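Local coordinates for protein transferrin (PDB 6WB6) that binds a single ferric ion together with a carbonate anion and transports iron in the insect, at residues Pro87-Ala92 with Pro272-Ile277; Glu77-Glu82 with His320-Ile325; Asp60-Ser65 with Phe372-Asp377. All blocks are in the same frame, centred on the assembly; numbering follows the deposited sequence.

Contact 1 (Pro87-Ala92 with Pro272-Ile277). With FE (Fe (III) ion), chain E.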
loop_
_atom_site.group_PDB
_atom_site.type_symbol
_atom_site.label_atom_id
_atom_site.label_comp_id
_atom_site.label_asym_id
_atom_site.label_seq_id
_atom_site.Cartn_x
_atom_site.Cartn_y
_atom_site.Cartn_z
ATOM N N PRO A 87 -13.069 17.640 22.242
ATOM C CA PRO A 87 -12.642 18.330 21.014
ATOM C C PRO A 87 -11.885 17.447 20.042
ATOM O O PRO A 87 -11.893 17.741 18.845
ATOM C CB PRO A 87 -11.742 19.459 21.541
ATOM C CG PRO A 87 -11.276 18.954 22.855
ATOM C CD PRO A 87 -12.377 18.165 23.428
ATOM N N PHE A 88 -11.267 16.371 20.518
ATOM C CA PHE A 88 -10.382 15.528 19.730
ATOM C C PHE A 88 -10.795 14.067 19.840
ATOM O O PHE A 88 -11.358 13.625 20.855
ATOM C CB PHE A 88 -8.907 15.649 20.199
ATOM C CG PHE A 88 -8.427 17.063 20.340
ATOM C CD1 PHE A 88 -8.334 17.883 19.239
ATOM C CD2 PHE A 88 -8.046 17.565 21.578
ATOM C CE1 PHE A 88 -7.887 19.185 19.366
ATOM C CE2 PHE A 88 -7.597 18.861 21.702
ATOM C CZ PHE A 88 -7.525 19.678 20.598
ATOM N N ARG A 89 -10.512 13.319 18.774
ATOM C CA ARG A 89 -10.730 11.887 18.802
ATOM C C ARG A 89 -10.016 11.253 19.990
ATOM O O ARG A 89 -10.568 10.384 20.684
ATOM C CB ARG A 89 -10.247 11.260 17.504
ATOM C CG ARG A 89 -10.550 9.761 17.436
ATOM C CD ARG A 89 -10.216 9.285 16.095
ATOM N NE ARG A 89 -10.222 7.838 15.950
ATOM C CZ ARG A 89 -10.185 7.236 14.771
ATOM N NH1 ARG A 89 -10.120 7.983 13.672
ATOM N NH2 ARG A 89 -10.173 5.906 14.685
ATOM N N TYR A 90 -8.759 11.611 20.204
ATOM C CA TYR A 90 -8.004 11.093 21.379
ATOM C C TYR A 90 -6.745 11.898 21.606
ATOM O O TYR A 90 -6.129 12.297 20.702
ATOM C CB TYR A 90 -7.617 9.613 21.400
ATOM C CG TYR A 90 -7.009 8.997 20.176
ATOM C CD1 TYR A 90 -5.693 9.238 19.859
ATOM C CD2 TYR A 90 -7.718 8.107 19.397
ATOM C CE1 TYR A 90 -5.100 8.647 18.773
ATOM C CE2 TYR A 90 -7.143 7.499 18.311
ATOM C CZ TYR A 90 -5.838 7.791 17.995
ATOM O OH TYR A 90 -5.259 7.221 16.953
ATOM N N GLU A 91 -6.476 12.115 22.860
ATOM C CA GLU A 91 -5.289 12.818 23.294
ATOM C C GLU A 91 -4.185 11.825 23.596
ATOM O O GLU A 91 -4.419 10.788 24.230
ATOM C CB GLU A 91 -5.583 13.646 24.536
ATOM C CG GLU A 91 -6.637 14.708 24.293
ATOM C CD GLU A 91 -7.235 15.155 25.592
ATOM O OE1 GLU A 91 -8.064 14.390 26.132
ATOM O OE2 GLU A 91 -6.824 16.221 26.100
ATOM N N ALA A 92 -2.984 12.167 23.136
ATOM C CA ALA A 92 -1.798 11.355 23.335
ATOM C C ALA A 92 -1.199 11.727 24.673
ATOM O O ALA A 92 -1.096 12.905 25.009
ATOM C CB ALA A 92 -0.775 11.588 22.212
ATOM N N PRO A 272 -7.130 14.549 15.808
ATOM C CA PRO A 272 -8.418 15.213 15.639
ATOM C C PRO A 272 -9.454 14.237 15.122
ATOM O O PRO A 272 -9.125 13.217 14.511
ATOM C CB PRO A 272 -8.130 16.305 14.599
ATOM C CG PRO A 272 -6.629 16.314 14.413
ATOM C CD PRO A 272 -6.198 14.927 14.723
ATOM N N TRP A 273 -10.711 14.552 15.412
ATOM C CA TRP A 273 -11.830 13.811 14.849
ATOM C C TRP A 273 -11.855 13.933 13.341
ATOM O O TRP A 273 -11.479 14.958 12.773
ATOM C CB TRP A 273 -13.151 14.359 15.353
ATOM C CG TRP A 273 -13.436 14.205 16.808
ATOM C CD1 TRP A 273 -13.536 15.201 17.713
ATOM C CD2 TRP A 273 -13.712 12.987 17.505
ATOM N NE1 TRP A 273 -13.853 14.691 18.945
ATOM C CE2 TRP A 273 -13.969 13.329 18.845
ATOM C CE3 TRP A 273 -13.757 11.642 17.130
ATOM C CZ2 TRP A 273 -14.272 12.374 19.820
ATOM C CZ3 TRP A 273 -14.056 10.682 18.107
ATOM C CH2 TRP A 273 -14.311 11.058 19.436
ATOM N N GLN A 274 -12.392 12.907 12.701
ATOM C CA GLN A 274 -12.783 13.026 11.315
ATOM C C GLN A 274 -14.047 13.866 11.221
ATOM O O GLN A 274 -14.701 14.177 12.228
ATOM C CB GLN A 274 -13.068 11.667 10.697
ATOM C CG GLN A 274 -12.106 10.583 11.027
ATOM C CD GLN A 274 -12.826 9.278 11.120
ATOM O OE1 GLN A 274 -13.772 9.149 11.884
ATOM N NE2 GLN A 274 -12.417 8.315 10.309
ATOM N N GLY A 275 -14.415 14.209 9.988
ATOM C CA GLY A 275 -15.658 14.926 9.774
ATOM C C GLY A 275 -15.922 15.243 8.317
ATOM O O GLY A 275 -15.564 14.465 7.431
ATOM N N LEU A 276 -16.564 16.376 8.060
ATOM C CA LEU A 276 -16.920 16.794 6.710
ATOM C C LEU A 276 -16.228 18.110 6.407
ATOM O O LEU A 276 -16.152 18.994 7.266
ATOM C CB LEU A 276 -18.427 16.983 6.533
ATOM C CG LEU A 276 -19.338 15.835 6.949
ATOM C CD1 LEU A 276 -20.788 16.342 7.033
ATOM C CD2 LEU A 276 -19.167 14.696 5.949
ATOM N N ILE A 277 -15.735 18.223 5.187
ATOM C CA ILE A 277 -15.100 19.431 4.690
ATOM C C ILE A 277 -15.933 19.926 3.509
ATOM O O ILE A 277 -16.483 19.125 2.750
ATOM C CB ILE A 277 -13.632 19.133 4.302
ATOM C CG1 ILE A 277 -12.752 20.394 4.381
ATOM C CG2 ILE A 277 -13.581 18.478 2.939
ATOM C CD1 ILE A 277 -11.280 20.172 3.948
HETATM FE FE FE E . -4.354 5.287 17.398
HETATM O O HOH W 1 -10.631 17.451 16.349
HETATM O O HOH W 2 -9.250 10.738 13.120
#

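Contact 2 (Glu77-Glu82 with His320-Ile325)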
loop_
_atom_site.group_PDB
_atom_site.type_symbol
_atom_site.label_atom_id
_atom_site.label_comp_id
_atom_site.label_asym_id
_atom_site.label_seq_id
_atom_site.Cartn_x
_atom_site.Cartn_y
_atom_site.Cartn_z
ATOM N N GLU A 77 -17.807 17.685 12.690
ATOM C CA GLU A 77 -16.962 16.686 13.337
ATOM C C GLU A 77 -17.768 15.425 13.606
ATOM O O GLU A 77 -18.908 15.490 14.082
ATOM C CB GLU A 77 -16.383 17.203 14.659
ATOM C CG GLU A 77 -15.274 18.206 14.502
ATOM C CD GLU A 77 -14.850 18.796 15.825
ATOM O OE1 GLU A 77 -14.534 19.992 15.860
ATOM O OE2 GLU A 77 -14.855 18.068 16.838
ATOM N N TYR A 78 -17.175 14.290 13.288
ATOM C CA TYR A 78 -17.684 12.984 13.691
ATOM C C TYR A 78 -17.021 12.565 15.001
ATOM O O TYR A 78 -15.792 12.426 15.070
ATOM C CB TYR A 78 -17.398 11.948 12.608
ATOM C CG TYR A 78 -18.147 12.138 11.304
ATOM C CD1 TYR A 78 -19.242 12.997 11.221
ATOM C CD2 TYR A 78 -17.755 11.456 10.158
ATOM C CE1 TYR A 78 -19.931 13.161 10.032
ATOM C CE2 TYR A 78 -18.442 11.608 8.962
ATOM C CZ TYR A 78 -19.521 12.467 8.903
ATOM O OH TYR A 78 -20.216 12.632 7.724
ATOM N N ARG A 79 -17.828 12.358 16.035
ATOM C CA ARG A 79 -17.333 12.044 17.362
ATOM C C ARG A 79 -17.930 10.714 17.818
ATOM O O ARG A 79 -18.664 10.062 17.084
ATOM C CB ARG A 79 -17.669 13.186 18.324
ATOM C CG ARG A 79 -17.163 14.528 17.830
ATOM C CD ARG A 79 -17.457 15.618 18.827
ATOM N NE ARG A 79 -16.713 16.840 18.550
ATOM C CZ ARG A 79 -16.860 17.953 19.258
ATOM N NH1 ARG A 79 -17.714 17.999 20.269
ATOM N NH2 ARG A 79 -16.156 19.013 18.972
ATOM N N THR A 80 -17.599 10.304 19.039
ATOM C CA THR A 80 -18.173 9.096 19.610
ATOM C C THR A 80 -19.325 9.479 20.525
ATOM O O THR A 80 -19.391 10.598 21.039
ATOM C CB THR A 80 -17.149 8.305 20.416
ATOM O OG1 THR A 80 -16.593 9.178 21.397
ATOM C CG2 THR A 80 -16.053 7.714 19.516
ATOM N N ASP A 81 -20.227 8.522 20.739
ATOM C CA ASP A 81 -21.266 8.707 21.746
ATOM C C ASP A 81 -20.674 8.677 23.142
ATOM O O ASP A 81 -21.213 9.312 24.053
ATOM C CB ASP A 81 -22.346 7.646 21.558
ATOM C CG ASP A 81 -23.261 7.962 20.373
ATOM O OD1 ASP A 81 -23.768 9.103 20.291
ATOM O OD2 ASP A 81 -23.465 7.089 19.515
ATOM N N GLU A 82 -19.535 7.998 23.305
ATOM C CA GLU A 82 -18.832 7.983 24.579
ATOM C C GLU A 82 -18.238 9.345 24.892
ATOM O O GLU A 82 -18.230 9.765 26.054
ATOM C CB GLU A 82 -17.742 6.910 24.543
ATOM C CG GLU A 82 -17.107 6.620 25.857
ATOM C CD GLU A 82 -16.257 5.367 25.801
ATOM O OE1 GLU A 82 -15.962 4.906 24.674
ATOM O OE2 GLU A 82 -15.895 4.836 26.876
ATOM N N HIS A 320 -21.349 10.151 16.179
ATOM C CA HIS A 320 -22.007 11.292 16.798
ATOM C C HIS A 320 -21.604 12.540 16.026
ATOM O O HIS A 320 -20.458 12.993 16.097
ATOM C CB HIS A 320 -21.643 11.430 18.273
ATOM C CG HIS A 320 -22.348 12.569 18.945
ATOM N ND1 HIS A 320 -23.580 12.428 19.546
ATOM C CD2 HIS A 320 -22.014 13.875 19.074
ATOM C CE1 HIS A 320 -23.971 13.597 20.024
ATOM N NE2 HIS A 320 -23.032 14.489 19.765
ATOM N N VAL A 321 -22.529 13.079 15.263
ATOM C CA VAL A 321 -22.252 14.271 14.477
ATOM C C VAL A 321 -22.359 15.469 15.408
ATOM O O VAL A 321 -23.382 15.662 16.067
ATOM C CB VAL A 321 -23.224 14.368 13.297
ATOM C CG1 VAL A 321 -22.920 15.572 12.407
ATOM C CG2 VAL A 321 -23.149 13.082 12.505
ATOM N N ALA A 322 -21.280 16.238 15.510
ATOM C CA ALA A 322 -21.238 17.446 16.320
ATOM C C ALA A 322 -20.958 18.648 15.433
ATOM O O ALA A 322 -20.004 18.630 14.643
ATOM C CB ALA A 322 -20.159 17.337 17.386
ATOM N N ASP A 323 -21.779 19.694 15.560
ATOM C CA ASP A 323 -21.501 20.937 14.844
ATOM C C ASP A 323 -20.420 21.679 15.612
ATOM O O ASP A 323 -20.484 21.780 16.842
ATOM C CB ASP A 323 -22.732 21.844 14.694
ATOM C CG ASP A 323 -23.925 21.150 14.053
ATOM O OD1 ASP A 323 -23.774 20.510 12.982
ATOM O OD2 ASP A 323 -25.031 21.274 14.630
ATOM N N ASN A 324 -19.434 22.189 14.893
ATOM C CA ASN A 324 -18.352 22.944 15.491
ATOM C C ASN A 324 -18.482 24.396 15.078
ATOM O O ASN A 324 -19.359 24.779 14.304
ATOM C CB ASN A 324 -16.991 22.374 15.078
ATOM C CG ASN A 324 -16.969 21.923 13.631
ATOM O OD1 ASN A 324 -17.880 21.227 13.188
ATOM N ND2 ASN A 324 -15.932 22.314 12.888
ATOM N N ILE A 325 -17.597 25.209 15.620
ATOM C CA ILE A 325 -17.416 26.566 15.130
ATOM C C ILE A 325 -16.625 26.381 13.837
ATOM O O ILE A 325 -15.435 26.045 13.893
ATOM C CB ILE A 325 -16.716 27.452 16.176
ATOM C CG1 ILE A 325 -17.535 27.462 17.482
ATOM C CG2 ILE A 325 -16.549 28.864 15.657
ATOM C CD1 ILE A 325 -16.825 28.080 18.672
#

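Contact 3 (Asp60-Ser65 with Phe372-Asp377)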
loop_
_atom_site.group_PDB
_atom_site.type_symbol
_atom_site.label_atom_id
_atom_site.label_comp_id
_atom_site.label_asym_id
_atom_site.label_seq_id
_atom_site.Cartn_x
_atom_site.Cartn_y
_atom_site.Cartn_z
ATOM N N ASP A 60 -6.785 13.975 5.268
ATOM C CA ASP A 60 -7.390 14.524 4.054
ATOM C C ASP A 60 -7.536 16.046 4.140
ATOM O O ASP A 60 -7.344 16.757 3.144
ATOM C CB ASP A 60 -8.752 13.855 3.801
ATOM C CG ASP A 60 -8.660 12.338 3.661
ATOM O OD1 ASP A 60 -7.770 11.819 2.944
ATOM O OD2 ASP A 60 -9.481 11.650 4.297
ATOM N N MET A 61 -7.893 16.559 5.316
ATOM C CA MET A 61 -7.927 18.002 5.537
ATOM C C MET A 61 -6.587 18.618 5.198
ATOM O O MET A 61 -6.511 19.664 4.539
ATOM C CB MET A 61 -8.298 18.304 6.997
ATOM C CG MET A 61 -9.646 17.698 7.415
ATOM S SD MET A 61 -9.970 17.750 9.201
ATOM C CE MET A 61 -11.402 16.664 9.336
ATOM N N TYR A 62 -5.513 17.955 5.618
ATOM C CA TYR A 62 -4.192 18.431 5.281
ATOM C C TYR A 62 -3.999 18.468 3.772
ATOM O O TYR A 62 -3.529 19.471 3.232
ATOM C CB TYR A 62 -3.129 17.562 5.957
ATOM C CG TYR A 62 -1.760 18.117 5.704
ATOM C CD1 TYR A 62 -1.240 19.103 6.527
ATOM C CD2 TYR A 62 -1.014 17.712 4.605
ATOM C CE1 TYR A 62 -0.013 19.634 6.300
ATOM C CE2 TYR A 62 0.234 18.257 4.360
ATOM C CZ TYR A 62 0.725 19.216 5.221
ATOM O OH TYR A 62 1.952 19.779 5.011
ATOM N N VAL A 63 -4.339 17.379 3.066
ATOM C CA VAL A 63 -4.278 17.425 1.602
ATOM C C VAL A 63 -5.084 18.600 1.098
ATOM O O VAL A 63 -4.694 19.291 0.148
ATOM C CB VAL A 63 -4.783 16.113 0.977
ATOM C CG1 VAL A 63 -4.907 16.259 -0.561
ATOM C CG2 VAL A 63 -3.838 14.960 1.327
ATOM N N ALA A 64 -6.213 18.854 1.746
ATOM C CA ALA A 64 -7.135 19.859 1.251
ATOM C C ALA A 64 -6.577 21.252 1.492
ATOM O O ALA A 64 -6.705 22.138 0.643
ATOM C CB ALA A 64 -8.487 19.663 1.927
ATOM N N SER A 65 -5.890 21.432 2.618
ATOM C CA SER A 65 -5.337 22.721 2.985
ATOM C C SER A 65 -4.192 23.132 2.084
ATOM O O SER A 65 -3.778 24.290 2.137
ATOM C CB SER A 65 -4.856 22.693 4.440
ATOM O OG SER A 65 -3.625 21.996 4.548
ATOM N N PHE A 372 -0.975 12.521 -1.364
ATOM C CA PHE A 372 -1.667 11.586 -0.494
ATOM C C PHE A 372 -0.670 10.845 0.400
ATOM O O PHE A 372 -0.811 10.827 1.633
ATOM C CB PHE A 372 -2.483 10.607 -1.335
ATOM C CG PHE A 372 -3.124 9.536 -0.524
ATOM C CD1 PHE A 372 -4.243 9.816 0.232
ATOM C CD2 PHE A 372 -2.615 8.266 -0.511
ATOM C CE1 PHE A 372 -4.827 8.837 1.009
ATOM C CE2 PHE A 372 -3.188 7.290 0.268
ATOM C CZ PHE A 372 -4.302 7.577 1.019
ATOM N N ALA A 373 0.356 10.240 -0.208
ATOM C CA ALA A 373 1.341 9.489 0.566
ATOM C C ALA A 373 1.918 10.338 1.681
ATOM O O ALA A 373 2.056 9.876 2.819
ATOM C CB ALA A 373 2.463 8.992 -0.326
ATOM N N PHE A 374 2.274 11.587 1.370
ATOM C CA PHE A 374 2.858 12.444 2.389
ATOM C C PHE A 374 1.875 12.689 3.522
ATOM O O PHE A 374 2.229 12.585 4.694
ATOM C CB PHE A 374 3.286 13.769 1.794
ATOM C CG PHE A 374 3.916 14.670 2.781
ATOM C CD1 PHE A 374 5.247 14.529 3.096
ATOM C CD2 PHE A 374 3.185 15.667 3.387
ATOM C CE1 PHE A 374 5.851 15.348 3.997
ATOM C CE2 PHE A 374 3.786 16.505 4.300
ATOM C CZ PHE A 374 5.128 16.343 4.600
ATOM N N SER A 375 0.634 13.046 3.187
ATOM C CA SER A 375 -0.363 13.287 4.218
ATOM C C SER A 375 -0.619 12.046 5.062
ATOM O O SER A 375 -1.181 12.165 6.151
ATOM C CB SER A 375 -1.679 13.760 3.589
ATOM O OG SER A 375 -2.217 12.757 2.758
ATOM N N ARG A 376 -0.254 10.863 4.570
ATOM C CA ARG A 376 -0.494 9.607 5.266
ATOM C C ARG A 376 0.771 9.052 5.916
ATOM O O ARG A 376 0.862 7.843 6.151
ATOM C CB ARG A 376 -1.075 8.591 4.299
ATOM C CG ARG A 376 -2.496 8.924 3.828
ATOM C CD ARG A 376 -3.541 8.565 4.877
ATOM N NE ARG A 376 -4.819 9.225 4.599
ATOM C CZ ARG A 376 -5.967 8.930 5.203
ATOM N NH1 ARG A 376 -6.015 7.973 6.117
ATOM N NH2 ARG A 376 -7.075 9.585 4.873
ATOM N N ASP A 377 1.758 9.912 6.158
ATOM C CA ASP A 377 2.949 9.601 6.941
ATOM C C ASP A 377 3.849 8.567 6.275
ATOM O O ASP A 377 4.612 7.872 6.959
ATOM C CB ASP A 377 2.599 9.135 8.359
ATOM C CG ASP A 377 3.783 9.325 9.319
ATOM O OD1 ASP A 377 4.270 10.468 9.405
ATOM O OD2 ASP A 377 4.264 8.346 9.913
HETATM O O HOH W 3 -4.814 11.418 3.024
#

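Contact 1 (Pro87-Ala92 with Pro272-Ile277)
Arg-89 lies across the indole of Trp-273. Its CA sits 3.3 Å above the centroid of the Trp-273 six-membered ring, only 7° off the normal, as a CH-pi contact. CB then meets Trp-273 CE3 at 3.6 Å, with Pro-272 O also near it. CG, anti to the backbone N (chi1 -176°), lies 3.7 Å from Trp-273 CZ3. The chain runs on extended as far as NE. At the tip the guanidinium plane is 11° from that of the indole, but the group has passed beyond the ring and does not stack on it. Its NH1 gives a hydrogen bond of 2.9 Å to a water, which in turn donates to Pro-272 O. NH1 also approaches Gln-274 CD obliquely, while Gln-274 NE2 is bonded to Asp-57. A second water joins Pro-87 O to Trp-273 N. Trp-273 NE1 finds its acceptor in Ala-86 O. Arg-89 and Tyr-90 both face Arg-271 in a classic beta bulge, and Tyr-90 OH binds the iron at 2.2 Å alongside Tyr-204. Arg-271 NH1 also hydrogen-bonds to that oxygen. The contact thus pairs backbone and aliphatic packing on the indole face with water bridges between polar groups, one residue before an iron-binding tyrosine.

Contact 2 (Glu77-Glu82 with His320-Ile325)
Arg-79 and Ala-322 meet because Arg-79 CG stands beside the backbone N, anti to the carbonyl carbon (chi1 -55°), and the chain then runs extended. This puts Arg-79 CD 3.5 Å from Ala-322 CB, with the methyl over one face of the guanidinium. Glu-77 CG likewise lies beside its backbone N, and the residue shares a sheet face with Arg-79. Arg-79 grips it side-on, its NE and NH2 both bonding to Glu-77 OE2, NH2 in a salt bridge of 2.7 Å. The donors stand 39° and 44° out of the carboxylate plane, on the same face. The other oxygen, Glu-77 OE1, rests 3.5 Å from Asn-324 CB. The backbones are antiparallel. Glu-77 with Ala-322 and Arg-79 with His-320 are hydrogen-bonded pairs, and Ala-322 N reaches Glu-77 O at 2.9 Å. Tyr-78 and Val-321, the non-hydrogen-bonded pair between them, lie side by side, with Tyr-78 CE1 4.1 Å from Val-321 CG2. His-320 ND1 makes a weak bond to Asp-81 OD1. Helix 286-300 packs on Tyr-78 and Val-321, and Trp-273 touches Glu-77 and Arg-79. Strand 72-79 lies between strand 275-279 and strand 320-327, an outermost strand of this four-stranded sheet.

Contact 3 (Asp60-Ser65 with Phe372-Asp377)
The side chains of Asp-60 and Arg-376 meet at a slant, carboxylate and guanidinium planes 49° apart. Arg-376 NH2 donates to Asp-60 OD1 at 3.0 Å in a salt bridge. The oxygen lies in the guanidinium plane, but the nitrogen comes from above the carboxylate plane, 41° out of it. Arg-376 CG lies 3.6 Å above the Phe-372 ring, toward its rim; a bend at chi2 (-79°) then sets the direction of CD. A water bridges the pair and Ser-375. It donates to Asp-60 OD1 and to Ser-375 OG, and accepts from Arg-376 NE at 2.7 Å. Ser-375 OG sits between its backbone N and carbonyl carbon, where it bonds back to Phe-372 O at 2.6 Å; it is also hydrogen-bonded to Val-371 O. Val-63 CG2 presses on this serine, 3.3 Å from Ser-375 CB, which is tighter than usual carbon packing. Further along, Tyr-62 and Phe-374 are turned obliquely to each other. Tyr-62 CE2 and OH lie at the edge of the Phe-374 ring, near its plane, with OH 3.8 Å from Phe-374 CE2. Asp-60 OD2 also pairs with Arg-39 and accepts from Asp-57 N, while Arg-376 NH2 has a second salt bridge to Asp-57. An alanine in place of Asp-60 removes the carboxylate, and Arg-39 and Arg-376 would probably be left less well held, with Asp-57 N and the water each short of an acceptor. Asp-377, with positive phi, is the C-prime residue of a Schellman motif that ends helix 360-375. The contact is a buried part of the interface between the two lobes of a transferrin: a helix of the N-terminal repeat meets a helix end of the C-terminal repeat. Beside it Asp-57, predicted to bind iron, pairs instead with Arg-376 and Gln-274.

In the fold
From the N terminus, the chain first passes 60-65, then 77-82 and 87-92. The partners follow in reverse order: 272-277, 320-325 and 372-377. All three loops therefore nest, with contact 1 innermost, contact 2 around it and contact 3 outermost; none cross. Contact 1 joins the places where the chain leaves one sheet for strand 90-97 and returns to strand 275-279, consistent with the two-strand hinge of a transferrin lobe. Contact 2 adds strand 320-327 to that four-stranded sheet, and Gln-274 O lies 2.7 Å from Tyr-78 N, linking it to contact 1. Contact 3 ties this lobe to the next, and through Met-61, which packs against the backbone of Trp-273 and Gly-275, it also touches contact 1.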